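Local atomic coordinates of leucine aminopeptidase (PDB entry 3TC8), a protein that binds zinc and probably acts as an M28-family exopeptidase that removes amino acids from peptide N termini, although a related glutaminyl cyclase activity is also possible. Residues A[224-229]-A[299-304]; A[193-198]-A[304-309]. All coordinates share one frame; numbering follows the deposited sequence.

Contact 1: A[224-229]-A[299-304]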
loop_
_atom_site.group_PDB
_atom_site.type_symbol
_atom_site.label_atom_id
_atom_site.label_comp_id
_atom_site.label_asym_id
_atom_site.label_seq_id
_atom_site.Cartn_x
_atom_site.Cartn_y
_atom_site.Cartn_z
ATOM N N GLU A 224 9.309 -10.466 12.011
ATOM C CA GLU A 224 9.259 -11.809 12.544
ATOM C C GLU A 224 7.844 -12.218 12.957
ATOM O O GLU A 224 7.418 -13.333 12.700
ATOM C CB GLU A 224 10.262 -11.993 13.673
ATOM C CG GLU A 224 11.709 -11.934 13.125
ATOM C CD GLU A 224 11.994 -13.004 12.105
ATOM O OE1 GLU A 224 11.647 -14.200 12.391
ATOM O OE2 GLU A 224 12.568 -12.658 11.042
HETATM N N MSE A 225 7.130 -11.323 13.613
HETATM C CA MSE A 225 5.772 -11.617 14.030
HETATM C C MSE A 225 4.874 -11.911 12.831
HETATM O O MSE A 225 4.111 -12.881 12.844
HETATM C CB MSE A 225 5.224 -10.416 14.774
HETATM C CG MSE A 225 3.718 -10.436 15.109
HETATM SE SE MSE A 225 3.067 -8.958 16.097
HETATM C CE MSE A 225 3.434 -7.559 14.822
ATOM N N VAL A 226 4.966 -11.090 11.790
ATOM C CA VAL A 226 4.157 -11.277 10.607
ATOM C C VAL A 226 4.525 -12.551 9.845
ATOM O O VAL A 226 3.648 -13.328 9.468
ATOM C CB VAL A 226 4.221 -9.996 9.687
ATOM C CG1 VAL A 226 3.549 -10.246 8.338
ATOM C CG2 VAL A 226 3.600 -8.833 10.423
ATOM N N TRP A 227 5.832 -12.792 9.628
ATOM C CA TRP A 227 6.232 -13.940 8.877
ATOM C C TRP A 227 5.922 -15.230 9.648
ATOM O O TRP A 227 5.575 -16.248 9.033
ATOM C CB TRP A 227 7.744 -13.863 8.489
ATOM C CG TRP A 227 7.994 -13.283 7.102
ATOM C CD1 TRP A 227 8.534 -13.965 6.079
ATOM C CD2 TRP A 227 7.602 -11.993 6.566
ATOM N NE1 TRP A 227 8.543 -13.190 4.942
ATOM C CE2 TRP A 227 7.995 -11.972 5.228
ATOM C CE3 TRP A 227 7.029 -10.869 7.109
ATOM C CZ2 TRP A 227 7.755 -10.882 4.387
ATOM C CZ3 TRP A 227 6.766 -9.782 6.277
ATOM C CH2 TRP A 227 7.156 -9.792 4.945
ATOM N N SER A 228 6.038 -15.211 10.966
ATOM C CA SER A 228 5.691 -16.378 11.768
ATOM C C SER A 228 4.198 -16.646 11.738
ATOM O O SER A 228 3.777 -17.797 11.631
ATOM C CB SER A 228 6.150 -16.164 13.207
ATOM O OG SER A 228 7.571 -16.278 13.300
ATOM N N ALA A 229 3.380 -15.610 11.839
ATOM C CA ALA A 229 1.929 -15.783 11.701
ATOM C C ALA A 229 1.578 -16.393 10.354
ATOM O O ALA A 229 0.747 -17.290 10.268
ATOM C CB ALA A 229 1.171 -14.462 11.941
ATOM N N GLY A 299 -3.817 -10.749 3.273
ATOM C CA GLY A 299 -4.835 -10.183 4.110
ATOM C C GLY A 299 -5.122 -10.969 5.374
ATOM O O GLY A 299 -5.325 -10.348 6.436
ATOM N N GLN A 300 -5.196 -12.283 5.250
ATOM C CA GLN A 300 -5.473 -13.087 6.428
ATOM C C GLN A 300 -4.321 -13.000 7.419
ATOM O O GLN A 300 -4.566 -13.010 8.632
ATOM C CB GLN A 300 -5.768 -14.539 6.022
ATOM C CG GLN A 300 -6.399 -15.334 7.178
ATOM C CD GLN A 300 -7.743 -14.800 7.547
ATOM O OE1 GLN A 300 -8.588 -14.611 6.675
ATOM N NE2 GLN A 300 -7.961 -14.478 8.813
ATOM N N THR A 301 -3.096 -12.949 6.926
ATOM C CA THR A 301 -1.940 -12.792 7.819
ATOM C C THR A 301 -2.032 -11.493 8.596
ATOM O O THR A 301 -1.816 -11.455 9.817
ATOM C CB THR A 301 -0.622 -12.921 7.031
ATOM O OG1 THR A 301 -0.536 -14.212 6.457
ATOM C CG2 THR A 301 0.609 -12.642 7.897
ATOM N N VAL A 302 -2.387 -10.370 7.919
ATOM C CA VAL A 302 -2.493 -9.135 8.621
ATOM C C VAL A 302 -3.593 -9.208 9.682
ATOM O O VAL A 302 -3.431 -8.709 10.799
ATOM C CB VAL A 302 -2.701 -7.942 7.638
ATOM C CG1 VAL A 302 -3.051 -6.689 8.385
ATOM C CG2 VAL A 302 -1.467 -7.742 6.773
ATOM N N LEU A 303 -4.753 -9.774 9.350
ATOM C CA LEU A 303 -5.805 -9.903 10.362
ATOM C C LEU A 303 -5.313 -10.687 11.582
ATOM O O LEU A 303 -5.582 -10.352 12.709
ATOM C CB LEU A 303 -7.046 -10.602 9.764
ATOM C CG LEU A 303 -7.851 -9.764 8.775
ATOM C CD1 LEU A 303 -8.972 -10.599 8.192
ATOM C CD2 LEU A 303 -8.409 -8.515 9.411
ATOM N N GLU A 304 -4.668 -11.802 11.320
ATOM C CA GLU A 304 -4.137 -12.631 12.425
ATOM C C GLU A 304 -3.245 -11.831 13.361
ATOM O O GLU A 304 -3.340 -11.966 14.574
ATOM C CB GLU A 304 -3.421 -13.844 11.872
ATOM C CG GLU A 304 -2.911 -14.830 12.945
ATOM C CD GLU A 304 -4.038 -15.624 13.615
ATOM O OE1 GLU A 304 -5.113 -15.804 13.003
ATOM O OE2 GLU A 304 -3.828 -16.146 14.740
#

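Contact 2: A[193-198]-A[304-309]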
loop_
_atom_site.group_PDB
_atom_site.type_symbol
_atom_site.label_atom_id
_atom_site.label_comp_id
_atom_site.label_asym_id
_atom_site.label_seq_id
_atom_site.Cartn_x
_atom_site.Cartn_y
_atom_site.Cartn_z
ATOM N N ALA A 193 1.938 5.271 16.443
ATOM C CA ALA A 193 1.368 3.930 16.498
ATOM C C ALA A 193 2.465 3.003 16.987
ATOM O O ALA A 193 3.645 3.310 16.890
ATOM C CB ALA A 193 0.853 3.502 15.100
ATOM N N GLU A 194 2.086 1.812 17.440
ATOM C CA GLU A 194 3.038 0.848 17.925
ATOM C C GLU A 194 3.922 0.355 16.783
ATOM O O GLU A 194 5.119 0.167 16.965
ATOM C CB GLU A 194 2.309 -0.334 18.567
ATOM C CG GLU A 194 1.409 0.038 19.765
ATOM C CD GLU A 194 2.154 0.679 20.905
ATOM O OE1 GLU A 194 3.036 -0.025 21.426
ATOM O OE2 GLU A 194 1.866 1.869 21.271
ATOM N N TYR A 195 3.309 0.115 15.634
ATOM C CA TYR A 195 4.024 -0.317 14.432
ATOM C C TYR A 195 3.127 -0.037 13.245
ATOM O O TYR A 195 1.950 0.250 13.385
ATOM C CB TYR A 195 4.443 -1.808 14.485
ATOM C CG TYR A 195 3.296 -2.798 14.562
ATOM C CD1 TYR A 195 2.694 -3.277 13.404
ATOM C CD2 TYR A 195 2.833 -3.297 15.764
ATOM C CE1 TYR A 195 1.663 -4.165 13.437
ATOM C CE2 TYR A 195 1.774 -4.188 15.815
ATOM C CZ TYR A 195 1.170 -4.626 14.632
ATOM O OH TYR A 195 0.140 -5.512 14.614
ATOM N N GLY A 196 3.746 -0.116 12.078
ATOM C CA GLY A 196 3.067 0.035 10.807
ATOM C C GLY A 196 3.327 -1.141 9.864
ATOM O O GLY A 196 4.400 -1.737 9.875
ATOM N N ILE A 197 2.316 -1.456 9.045
ATOM C CA ILE A 197 2.442 -2.446 7.987
ATOM C C ILE A 197 1.976 -1.806 6.681
ATOM O O ILE A 197 0.821 -1.373 6.575
ATOM C CB ILE A 197 1.637 -3.730 8.220
ATOM C CG1 ILE A 197 2.070 -4.408 9.544
ATOM C CG2 ILE A 197 1.793 -4.672 7.046
ATOM C CD1 ILE A 197 1.143 -5.579 9.907
ATOM N N LEU A 198 2.877 -1.719 5.708
ATOM C CA LEU A 198 2.606 -1.307 4.343
ATOM C C LEU A 198 2.354 -2.537 3.485
ATOM O O LEU A 198 3.125 -3.477 3.523
ATOM C CB LEU A 198 3.821 -0.545 3.816
ATOM C CG LEU A 198 3.854 -0.210 2.323
ATOM C CD1 LEU A 198 2.672 0.651 1.891
ATOM C CD2 LEU A 198 5.147 0.487 1.978
ATOM N N GLU A 304 -4.668 -11.802 11.320
ATOM C CA GLU A 304 -4.137 -12.631 12.425
ATOM C C GLU A 304 -3.245 -11.831 13.361
ATOM O O GLU A 304 -3.340 -11.966 14.574
ATOM C CB GLU A 304 -3.421 -13.844 11.872
ATOM C CG GLU A 304 -2.911 -14.830 12.945
ATOM C CD GLU A 304 -4.038 -15.624 13.615
ATOM O OE1 GLU A 304 -5.113 -15.804 13.003
ATOM O OE2 GLU A 304 -3.828 -16.146 14.740
ATOM N N VAL A 305 -2.383 -10.990 12.801
ATOM C CA VAL A 305 -1.456 -10.225 13.549
ATOM C C VAL A 305 -2.145 -9.135 14.385
ATOM O O VAL A 305 -1.874 -8.951 15.599
ATOM C CB VAL A 305 -0.424 -9.665 12.565
ATOM C CG1 VAL A 305 0.461 -8.616 13.236
ATOM C CG2 VAL A 305 0.392 -10.818 12.000
ATOM N N ILE A 306 -3.048 -8.369 13.760
ATOM C CA ILE A 306 -3.637 -7.251 14.463
ATOM C C ILE A 306 -4.681 -7.690 15.492
ATOM O O ILE A 306 -4.889 -6.990 16.466
ATOM C CB ILE A 306 -4.191 -6.146 13.522
ATOM C CG1 ILE A 306 -5.446 -6.630 12.752
ATOM C CG2 ILE A 306 -3.089 -5.663 12.569
ATOM C CD1 ILE A 306 -6.060 -5.611 11.830
ATOM N N TYR A 307 -5.344 -8.817 15.253
ATOM C CA TYR A 307 -6.307 -9.337 16.216
ATOM C C TYR A 307 -5.676 -10.232 17.245
ATOM O O TYR A 307 -6.283 -10.399 18.315
ATOM C CB TYR A 307 -7.383 -10.161 15.501
ATOM C CG TYR A 307 -8.470 -9.322 14.860
ATOM C CD1 TYR A 307 -8.297 -8.717 13.610
ATOM C CD2 TYR A 307 -9.669 -9.133 15.487
ATOM C CE1 TYR A 307 -9.307 -7.971 13.020
ATOM C CE2 TYR A 307 -10.688 -8.362 14.914
ATOM C CZ TYR A 307 -10.512 -7.753 13.682
ATOM O OH TYR A 307 -11.474 -7.039 13.036
ATOM N N ASN A 308 -4.575 -10.899 16.932
ATOM C CA ASN A 308 -4.231 -12.096 17.660
ATOM C C ASN A 308 -2.742 -12.386 17.779
ATOM O O ASN A 308 -2.387 -13.514 18.099
ATOM C CB ASN A 308 -4.939 -13.299 17.030
ATOM C CG ASN A 308 -5.042 -14.497 17.930
ATOM O OD1 ASN A 308 -5.261 -14.363 19.149
ATOM N ND2 ASN A 308 -4.977 -15.667 17.340
ATOM N N ARG A 309 -1.882 -11.379 17.611
ATOM C CA ARG A 309 -0.452 -11.487 17.982
ATOM C C ARG A 309 -0.040 -10.245 18.737
ATOM O O ARG A 309 -0.886 -9.419 19.040
ATOM C CB ARG A 309 0.434 -11.715 16.779
ATOM C CG ARG A 309 0.252 -13.020 16.079
ATOM C CD ARG A 309 0.717 -14.213 16.950
ATOM N NE ARG A 309 0.667 -15.458 16.198
ATOM C CZ ARG A 309 -0.438 -16.088 15.818
ATOM N NH1 ARG A 309 -1.610 -15.666 16.245
ATOM N NH2 ARG A 309 -0.365 -17.185 15.041
ATOM O OXT ARG A 309 1.134 -10.132 19.144
HETATM O O HOH W 1 -0.495 -6.814 16.889
#

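Contact 1: A[224-229]-A[299-304]
T301 and V226 meet where helix 292-308 passes helix 213-233, their local axes 9.2 Å apart at closest approach, with an angle of 120° between their N-to-C directions. The CA-CB bond of T301 points toward the other helix, and at CB its two branches part company. OG1 turns back along its own helix and is hydrogen-bonded to the carbonyl oxygen of A297, one turn earlier. With OG1 held there (chi1 -62°), CG2 lies anti to the backbone N and is the branch sent across the interface. This methyl reaches V226 O at 3.5 Å and V226 CG1 at 3.8 Å, the two side chains crossing at about a right angle, and approaches A229 CB more loosely at 4.5 Å. One turn further along, E304 lays its CG against A229 CB at 4.2 Å, while its carboxylate is bonded to R309 and N308. A230 also packs on T301, L233 on both T301 and E304, and I263 and I265 of the central sheet lie against V226. No hydrogen bond joins the two segments; they meet through methyl and methylene groups, one methyl set against a backbone carbonyl, a fit of shape rather than directed polar bonds.

Contact 2: A[193-198]-A[304-309]
The phenolic oxygen of Y195 meets three groups at once: a water hydrogen-bonded to OH at 2.7 Å, and the side chains of V305 and I306. The same water donates to the backbone oxygen of V305, 2.9 Å from V305 O, and so bridges the strand side chain to the last turn of the C-terminal helix. The setting is the α/β/α sandwich of M28 zinc exopeptidases, in which helix 292-308 lies against one face of the mixed central sheet. Strand 195-200 is an inner strand of that sheet; Y195 and I197 share backbone hydrogen bonds with L98, and their CB atoms point toward the helix. Y195 is turned with CG between its backbone N and carbonyl carbon (chi1 63°), and its ring carries OH across to the helix. The water sits in the ring plane at the edge. V305 is modelled in two conformers; in one, CG1 comes within 3.4 Å of Y195 OH and approaches the ring obliquely, a contact less certain than the water bridge. I306 adds CG2, 3.8 Å from Y195 OH and crossing the tyrosine at about a right angle, whereas its longer CG1-CD1 branch leads away. I222 of helix 213-233 also packs on Y195. Beyond this packing, the chain end is tied back to its own helix: E304 OE2 accepts from both N308 ND2 and R309 NH1, the latter bond a salt bridge that uses the anti lone pair. The second terminal nitrogen, NH2, forms a salt bridge with D232, so R309 also anchors to helix 213-233. Finally, R309 NH1 donates to N308 O at 2.9 Å, with the oxygen lying almost in the guanidinium plane, 4° out of it.

Followed from the N terminus, the chain reaches strand 195-200 after the first four strands of the sheet, then passes through helix 213-233 and strand 262-266 and ends with helix 292-308. Contact 2 joins strand 195-200 to the last helix and closes a loop of 105 residues; contact 1 closes a shorter one, of 69 residues, that lies wholly within it. The two share E304, with their centres 8 Å apart. Selenomethionine M225, on the helix of contact 1, connects them: its CE packs 3.7 Å from Y195 CZ. Contact 1 pairs helices 213-233 and 292-308, and contact 2 sets the latter on the central sheet, away from the zinc site.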